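Local coordinates for penicillin-binding protein PbpB (Mycobacterium tuberculosis, PDB 6KGU) that builds cross-linked peptidoglycan from lipid intermediates for the mycobacterial cell wall and is inactivated by beta-lactam antibiotics such as aztreonam, at residues A[265-270]-A[384-389]; A[270-275]-A[473-478]. All coordinates share one frame; numbering follows the deposited sequence.

Contact 1. Residues A[265-270]-A[384-389]; sequences FEPGSV and QGLSMT. With AZR (2-({[(1Z)-1-(2-amino-1,3-thiazol-4-yl)-2-oxo-2-{[(2S,3S)-1-oxo-3-(sulfoamino)butan-2-yl]amino}ethylidene]amino}oxy)-2-methylpropanoic acid), chain B.
Gln-384 lies alongside Glu-266, the two side chains pointing the same way, with the Gln-384 CG methylene beside the carboxylate. One carbon back, Gln-384 CB rests 3.6 Å from S8 in the aminothiazole of AZR, the opened aztreonam. At Gly-385 the backbone N donates to Glu-266 OE2 over 2.6 Å, meeting the carboxylate from above, 43° out of its plane. This grip would help fix the rotation of the group, whose other oxygen faces the ligand: AZR N16 donates to Glu-266 OE1 over 3.1 Å, and Tyr-489 OH bonds to the same oxygen. Leu-386 contributes its carbonyl, with Glu-266 CA making a CH...O contact 3.4 Å from Leu-386 O, while the Leu-386 CD2 methyl packs against the Pro-267 ring. Ser-387 continues in the same manner, its CA approaching Phe-265 O. Met-388 then forms a single antiparallel hydrogen-bonded pair with Phe-265, each N donating to the other's O, Phe-265 N lying 2.9 Å from Met-388 O. That carbonyl oxygen also sits over one face of the Phe-265 ring, offset toward the rim. Bent at chi3 (63°), the methionine chain brings CE tightly onto Pro-267 CG, at 3.5 Å. Thr-389 ends the segment as the N-cap of helix 390-401. The braced loop leads straight to Ser-269, whose OG is bonded covalently to AZR C20 and whose N donates to AZR O9 over 2.7 Å: the acyl-serine and one arm of the oxyanion hole of a penicillin-binding transpeptidase.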
loop_
_atom_site.group_PDB
_atom_site.type_symbol
_atom_site.label_atom_id
_atom_site.label_comp_id
_atom_site.label_asym_id
_atom_site.label_seq_id
_atom_site.Cartn_x
_atom_site.Cartn_y
_atom_site.Cartn_z
ATOM N N PHE A 265 10.382 3.572 -0.780
ATOM C CA PHE A 265 11.358 2.505 -0.975
ATOM C C PHE A 265 11.427 2.157 -2.462
ATOM O O PHE A 265 10.494 2.432 -3.224
ATOM C CB PHE A 265 10.987 1.259 -0.153
ATOM C CG PHE A 265 9.574 0.777 -0.394
ATOM C CD1 PHE A 265 9.277 -0.053 -1.463
ATOM C CD2 PHE A 265 8.541 1.168 0.440
ATOM C CE1 PHE A 265 7.988 -0.481 -1.705
ATOM C CE2 PHE A 265 7.229 0.729 0.205
ATOM C CZ PHE A 265 6.961 -0.101 -0.865
ATOM N N GLU A 266 12.544 1.546 -2.872
ATOM C CA GLU A 266 12.643 0.986 -4.235
ATOM C C GLU A 266 11.717 -0.215 -4.325
ATOM O O GLU A 266 11.857 -1.147 -3.529
ATOM C CB GLU A 266 14.072 0.555 -4.587
ATOM C CG GLU A 266 14.932 1.610 -5.237
ATOM C CD GLU A 266 16.014 1.030 -6.146
ATOM O OE1 GLU A 266 16.505 -0.099 -5.905
ATOM O OE2 GLU A 266 16.373 1.709 -7.123
ATOM N N PRO A 267 10.768 -0.252 -5.259
ATOM C CA PRO A 267 9.765 -1.325 -5.245
ATOM C C PRO A 267 10.264 -2.678 -5.744
ATOM O O PRO A 267 9.710 -3.712 -5.371
ATOM C CB PRO A 267 8.678 -0.777 -6.174
ATOM C CG PRO A 267 9.459 0.066 -7.165
ATOM C CD PRO A 267 10.503 0.742 -6.316
ATOM N N GLY A 268 11.255 -2.700 -6.627
ATOM C CA GLY A 268 11.531 -3.963 -7.296
ATOM C C GLY A 268 10.297 -4.453 -8.038
ATOM O O GLY A 268 9.528 -3.661 -8.595
ATOM N N SER A 269 10.063 -5.771 -7.992
ATOM C CA SER A 269 9.165 -6.422 -8.953
ATOM C C SER A 269 7.683 -6.078 -8.789
ATOM O O SER A 269 6.896 -6.374 -9.706
ATOM C CB SER A 269 9.322 -7.942 -8.876
ATOM O OG SER A 269 10.574 -8.337 -9.427
ATOM N N VAL A 270 7.255 -5.498 -7.659
ATOM C CA VAL A 270 5.850 -5.100 -7.607
ATOM C C VAL A 270 5.575 -4.027 -8.638
ATOM O O VAL A 270 4.431 -3.867 -9.074
ATOM C CB VAL A 270 5.385 -4.620 -6.215
ATOM C CG1 VAL A 270 5.236 -5.801 -5.285
ATOM C CG2 VAL A 270 6.321 -3.525 -5.645
ATOM N N GLN A 384 13.649 -0.740 -10.356
ATOM C CA GLN A 384 14.910 -0.208 -9.858
ATOM C C GLN A 384 15.076 1.212 -10.370
ATOM O O GLN A 384 14.744 1.500 -11.521
ATOM C CB GLN A 384 16.098 -1.071 -10.303
ATOM C CG GLN A 384 17.438 -0.684 -9.680
ATOM C CD GLN A 384 18.624 -1.419 -10.318
ATOM O OE1 GLN A 384 18.573 -2.632 -10.547
ATOM N NE2 GLN A 384 19.690 -0.682 -10.615
ATOM N N GLY A 385 15.586 2.105 -9.519
ATOM C CA GLY A 385 15.825 3.473 -9.947
ATOM C C GLY A 385 14.697 4.441 -9.679
ATOM O O GLY A 385 14.725 5.568 -10.190
ATOM N N LEU A 386 13.705 4.039 -8.897
ATOM C CA LEU A 386 12.621 4.913 -8.495
ATOM C C LEU A 386 12.209 4.477 -7.102
ATOM O O LEU A 386 12.602 3.401 -6.628
ATOM C CB LEU A 386 11.432 4.850 -9.465
ATOM C CG LEU A 386 10.483 3.648 -9.412
ATOM C CD1 LEU A 386 9.315 3.847 -10.362
ATOM C CD2 LEU A 386 11.219 2.348 -9.754
ATOM N N SER A 387 11.414 5.313 -6.441
ATOM C CA SER A 387 10.937 4.960 -5.114
ATOM C C SER A 387 9.479 5.354 -4.993
ATOM O O SER A 387 9.015 6.283 -5.661
ATOM C CB SER A 387 11.779 5.634 -4.018
ATOM O OG SER A 387 11.528 7.020 -4.004
ATOM N N MET A 388 8.759 4.646 -4.119
ATOM C CA MET A 388 7.349 4.909 -3.895
ATOM C C MET A 388 7.029 4.544 -2.459
ATOM O O MET A 388 7.720 3.733 -1.842
ATOM C CB MET A 388 6.452 4.085 -4.833
ATOM C CG MET A 388 6.557 2.558 -4.592
ATOM S SD MET A 388 5.655 1.553 -5.810
ATOM C CE MET A 388 6.545 1.975 -7.317
ATOM N N THR A 389 5.945 5.118 -1.954
ATOM C CA THR A 389 5.408 4.723 -0.667
ATOM C C THR A 389 4.545 3.473 -0.799
ATOM O O THR A 389 4.107 3.088 -1.888
ATOM C CB THR A 389 4.596 5.859 -0.057
ATOM O OG1 THR A 389 3.449 6.096 -0.869
ATOM C CG2 THR A 389 5.440 7.141 -0.002
HETATM C C7 AZR B . 13.413 -11.825 -8.440
HETATM S S8 AZR B . 15.314 -3.581 -7.902
HETATM O O9 AZR B . 11.329 -8.033 -7.248
HETATM O O10 AZR B . 15.324 -8.456 -9.713
HETATM O O11 AZR B . 16.712 -9.537 -7.102
HETATM N N12 AZR B . 11.078 -11.031 -8.210
HETATM N N13 AZR B . 13.937 -8.680 -7.918
HETATM N N14 AZR B . 16.829 -8.128 -6.911
HETATM N N15 AZR B . 16.649 -5.345 -6.559
HETATM N N16 AZR B . 16.922 -3.139 -5.789
HETATM S S17 AZR B . 10.204 -11.770 -7.098
HETATM C C18 AZR B . 12.497 -10.705 -7.979
HETATM C C19 AZR B . 12.835 -9.342 -8.608
HETATM C C20 AZR B . 11.594 -8.450 -8.347
HETATM C C21 AZR B . 15.049 -8.237 -8.534
HETATM C C22 AZR B . 15.984 -7.501 -7.639
HETATM C C23 AZR B . 17.583 -10.284 -6.282
HETATM C C24 AZR B . 15.931 -6.020 -7.538
HETATM C C25 AZR B . 15.168 -5.242 -8.350
HETATM C C26 AZR B . 16.411 -4.052 -6.627
HETATM C C27 AZR B . 17.064 -10.133 -4.864
HETATM C C28 AZR B . 17.592 -11.740 -6.713
HETATM C C29 AZR B . 18.984 -9.692 -6.418
HETATM O O30 AZR B . 19.324 -8.983 -7.341
HETATM O O31 AZR B . 19.783 -10.065 -5.468
HETATM O O32 AZR B . 10.629 -13.119 -7.021
HETATM O O33 AZR B . 8.755 -11.835 -7.667
HETATM O O34 AZR B . 10.161 -10.939 -5.951
#

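Contact 2. Residues A[270-275]-A[473-478]. With AZR (2-({[(1Z)-1-(2-amino-1,3-thiazol-4-yl)-2-oxo-2-{[(2S,3S)-1-oxo-3-(sulfoamino)butan-2-yl]amino}ethylidene]amino}oxy)-2-methylpropanoic acid), chain B.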
loop_
_atom_site.group_PDB
_atom_site.type_symbol
_atom_site.label_atom_id
_atom_site.label_comp_id
_atom_site.label_asym_id
_atom_site.label_seq_id
_atom_site.Cartn_x
_atom_site.Cartn_y
_atom_site.Cartn_z
ATOM N N VAL A 270 7.255 -5.498 -7.659
ATOM C CA VAL A 270 5.850 -5.100 -7.607
ATOM C C VAL A 270 5.575 -4.027 -8.638
ATOM O O VAL A 270 4.431 -3.867 -9.074
ATOM C CB VAL A 270 5.385 -4.620 -6.215
ATOM C CG1 VAL A 270 5.236 -5.801 -5.285
ATOM C CG2 VAL A 270 6.321 -3.525 -5.645
ATOM N N ASN A 271 6.609 -3.309 -9.074
ATOM C CA ASN A 271 6.425 -2.318 -10.120
ATOM C C ASN A 271 6.082 -2.931 -11.474
ATOM O O ASN A 271 5.708 -2.185 -12.387
ATOM C CB ASN A 271 7.682 -1.445 -10.258
ATOM C CG ASN A 271 7.358 -0.092 -10.844
ATOM O OD1 ASN A 271 6.430 0.566 -10.385
ATOM N ND2 ASN A 271 8.079 0.312 -11.886
ATOM N N LYS A 272 6.209 -4.252 -11.636
ATOM C CA LYS A 272 5.988 -4.849 -12.943
ATOM C C LYS A 272 4.544 -4.714 -13.399
ATOM O O LYS A 272 4.265 -4.872 -14.592
ATOM C CB LYS A 272 6.421 -6.320 -12.938
ATOM C CG LYS A 272 7.958 -6.485 -12.841
ATOM C CD LYS A 272 8.389 -7.945 -12.927
ATOM C CE LYS A 272 9.887 -8.115 -12.675
ATOM N NZ LYS A 272 10.296 -9.567 -12.721
ATOM N N ILE A 273 3.626 -4.386 -12.488
ATOM C CA ILE A 273 2.260 -4.069 -12.898
ATOM C C ILE A 273 2.240 -3.001 -13.991
ATOM O O ILE A 273 1.383 -3.031 -14.885
ATOM C CB ILE A 273 1.423 -3.649 -11.673
ATOM C CG1 ILE A 273 -0.054 -3.547 -12.056
ATOM C CG2 ILE A 273 1.940 -2.317 -11.077
ATOM C CD1 ILE A 273 -0.952 -3.172 -10.895
ATOM N N VAL A 274 3.199 -2.066 -13.973
ATOM C CA VAL A 274 3.185 -1.004 -14.978
ATOM C C VAL A 274 3.506 -1.567 -16.359
ATOM O O VAL A 274 2.785 -1.299 -17.328
ATOM C CB VAL A 274 4.139 0.138 -14.589
ATOM C CG1 VAL A 274 4.109 1.225 -15.635
ATOM C CG2 VAL A 274 3.726 0.727 -13.212
ATOM N N ALA A 275 4.590 -2.351 -16.470
ATOM C CA ALA A 275 4.916 -2.983 -17.748
ATOM C C ALA A 275 3.786 -3.885 -18.224
ATOM O O ALA A 275 3.468 -3.915 -19.423
ATOM C CB ALA A 275 6.215 -3.785 -17.636
ATOM N N ALA A 473 -5.230 -12.549 -6.669
ATOM C CA ALA A 473 -4.277 -12.097 -7.679
ATOM C C ALA A 473 -3.344 -11.085 -7.038
ATOM O O ALA A 473 -3.790 -10.268 -6.231
ATOM C CB ALA A 473 -4.991 -11.464 -8.883
ATOM N N GLY A 474 -2.066 -11.131 -7.409
ATOM C CA GLY A 474 -1.089 -10.258 -6.787
ATOM C C GLY A 474 0.279 -10.340 -7.441
ATOM O O GLY A 474 0.449 -10.915 -8.516
ATOM N N LYS A 475 1.261 -9.739 -6.767
ATOM C CA LYS A 475 2.627 -9.703 -7.257
ATOM C C LYS A 475 3.572 -9.572 -6.071
ATOM O O LYS A 475 3.349 -8.743 -5.183
ATOM C CB LYS A 475 2.845 -8.539 -8.238
ATOM C CG LYS A 475 4.250 -8.481 -8.842
ATOM C CD LYS A 475 4.456 -9.640 -9.819
ATOM C CE LYS A 475 5.896 -9.739 -10.268
ATOM N NZ LYS A 475 6.771 -10.418 -9.263
ATOM N N THR A 476 4.633 -10.382 -6.084
ATOM C CA THR A 476 5.707 -10.371 -5.099
ATOM C C THR A 476 6.785 -9.375 -5.500
ATOM O O THR A 476 6.967 -9.080 -6.685
ATOM C CB THR A 476 6.347 -11.758 -4.996
ATOM O OG1 THR A 476 6.522 -12.280 -6.323
ATOM C CG2 THR A 476 5.480 -12.729 -4.159
ATOM N N GLY A 477 7.507 -8.865 -4.496
ATOM C CA GLY A 477 8.696 -8.073 -4.749
ATOM C C GLY A 477 9.828 -8.390 -3.787
ATOM O O GLY A 477 9.595 -8.612 -2.593
ATOM N N THR A 478 11.056 -8.406 -4.305
ATOM C CA THR A 478 12.281 -8.633 -3.529
ATOM C C THR A 478 13.320 -7.670 -4.102
ATOM O O THR A 478 13.933 -7.964 -5.134
ATOM C CB THR A 478 12.765 -10.081 -3.625
ATOM O OG1 THR A 478 11.692 -10.981 -3.312
ATOM C CG2 THR A 478 13.944 -10.337 -2.657
HETATM C C7 AZR B . 13.413 -11.825 -8.440
HETATM S S8 AZR B . 15.314 -3.581 -7.902
HETATM O O9 AZR B . 11.329 -8.033 -7.248
HETATM O O10 AZR B . 15.324 -8.456 -9.713
HETATM O O11 AZR B . 16.712 -9.537 -7.102
HETATM N N12 AZR B . 11.078 -11.031 -8.210
HETATM N N13 AZR B . 13.937 -8.680 -7.918
HETATM N N14 AZR B . 16.829 -8.128 -6.911
HETATM N N15 AZR B . 16.649 -5.345 -6.559
HETATM N N16 AZR B . 16.922 -3.139 -5.789
HETATM S S17 AZR B . 10.204 -11.770 -7.098
HETATM C C18 AZR B . 12.497 -10.705 -7.979
HETATM C C19 AZR B . 12.835 -9.342 -8.608
HETATM C C20 AZR B . 11.594 -8.450 -8.347
HETATM C C21 AZR B . 15.049 -8.237 -8.534
HETATM C C22 AZR B . 15.984 -7.501 -7.639
HETATM C C23 AZR B . 17.583 -10.284 -6.282
HETATM C C24 AZR B . 15.931 -6.020 -7.538
HETATM C C25 AZR B . 15.168 -5.242 -8.350
HETATM C C26 AZR B . 16.411 -4.052 -6.627
HETATM C C27 AZR B . 17.064 -10.133 -4.864
HETATM C C28 AZR B . 17.592 -11.740 -6.713
HETATM C C29 AZR B . 18.984 -9.692 -6.418
HETATM O O30 AZR B . 19.324 -8.983 -7.341
HETATM O O31 AZR B . 19.783 -10.065 -5.468
HETATM O O32 AZR B . 10.629 -13.119 -7.021
HETATM O O33 AZR B . 8.755 -11.835 -7.667
HETATM O O34 AZR B . 10.161 -10.939 -5.951
#
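Lys-475 NZ is held from several directions: it donates to Thr-476 O at 2.9 Å, is hydrogen-bonded to Ser-324 OG, and lies 2.9 Å from AZR O33, an oxygen of the ligand's sulfonate. Lys-475, Thr-476 and Gly-477 form the KTG motif on strand 473-483, and the segment facing them carries the lysine of the SxxK motif, Lys-272, as in the serine transpeptidases and beta-lactamases. A bend at chi2 (70°) and another at chi4 fold the Lys-475 chain back so that NZ returns to the carbonyl of the next residue. Lys-272 instead runs extended and crosses it obliquely, its CD 4.1 Å from Lys-475 CE; the methylenes touch while the two nitrogens stay apart, both bonded to the Ser-324 hydroxyl, and Lys-272 NZ also to Asn-326 OD1. Nearby, Val-270 lays CG1 on the strand backbone, 3.5 Å from Lys-475 O, while Lys-475 CG packs on Val-270 CA. Gly-477 has no side chain, and a CB there would be tight against Val-270 CG1; the two backbones can therefore draw close. The same strand also holds the antibiotic. Thr-476 OG1 donates to AZR O33 over 2.6 Å and is itself tied to Thr-461 OG1, a second-shell partner that would steady the hydroxyl. Thr-478 OG1 donates to a different sulfonate oxygen, AZR O34. The ligand amide N13 in turn donates to Thr-478 O at 2.9 Å, an extra beta-type bond along the strand edge. Thr-478 N supplies the second N-H of the oxyanion hole, pointing almost dead straight (178°) at AZR O9 from 3.0 Å.

From the N-terminal side, the chain leaves helix 259-262, runs through 265-270 and enters helix 272-281; the two contacts share Val-270, where the loop becomes the start of the helix. Contact 1 closes first, after 113 intervening residues that include helices 317-323, 326-336 and 338-347, just before helix 390-401. Contact 2, opened before that closure, spans 197 residues between 275 and 473 and closes on strand 473-483 of the antiparallel sheet, so the two loops cross rather than nest. Together they pin the serine-bearing turn between the loop leading into helix 390-401 and the sheet, with AZR touched by both. Asn-271 bridges them directly, its side chain packing against Leu-386 and Met-388.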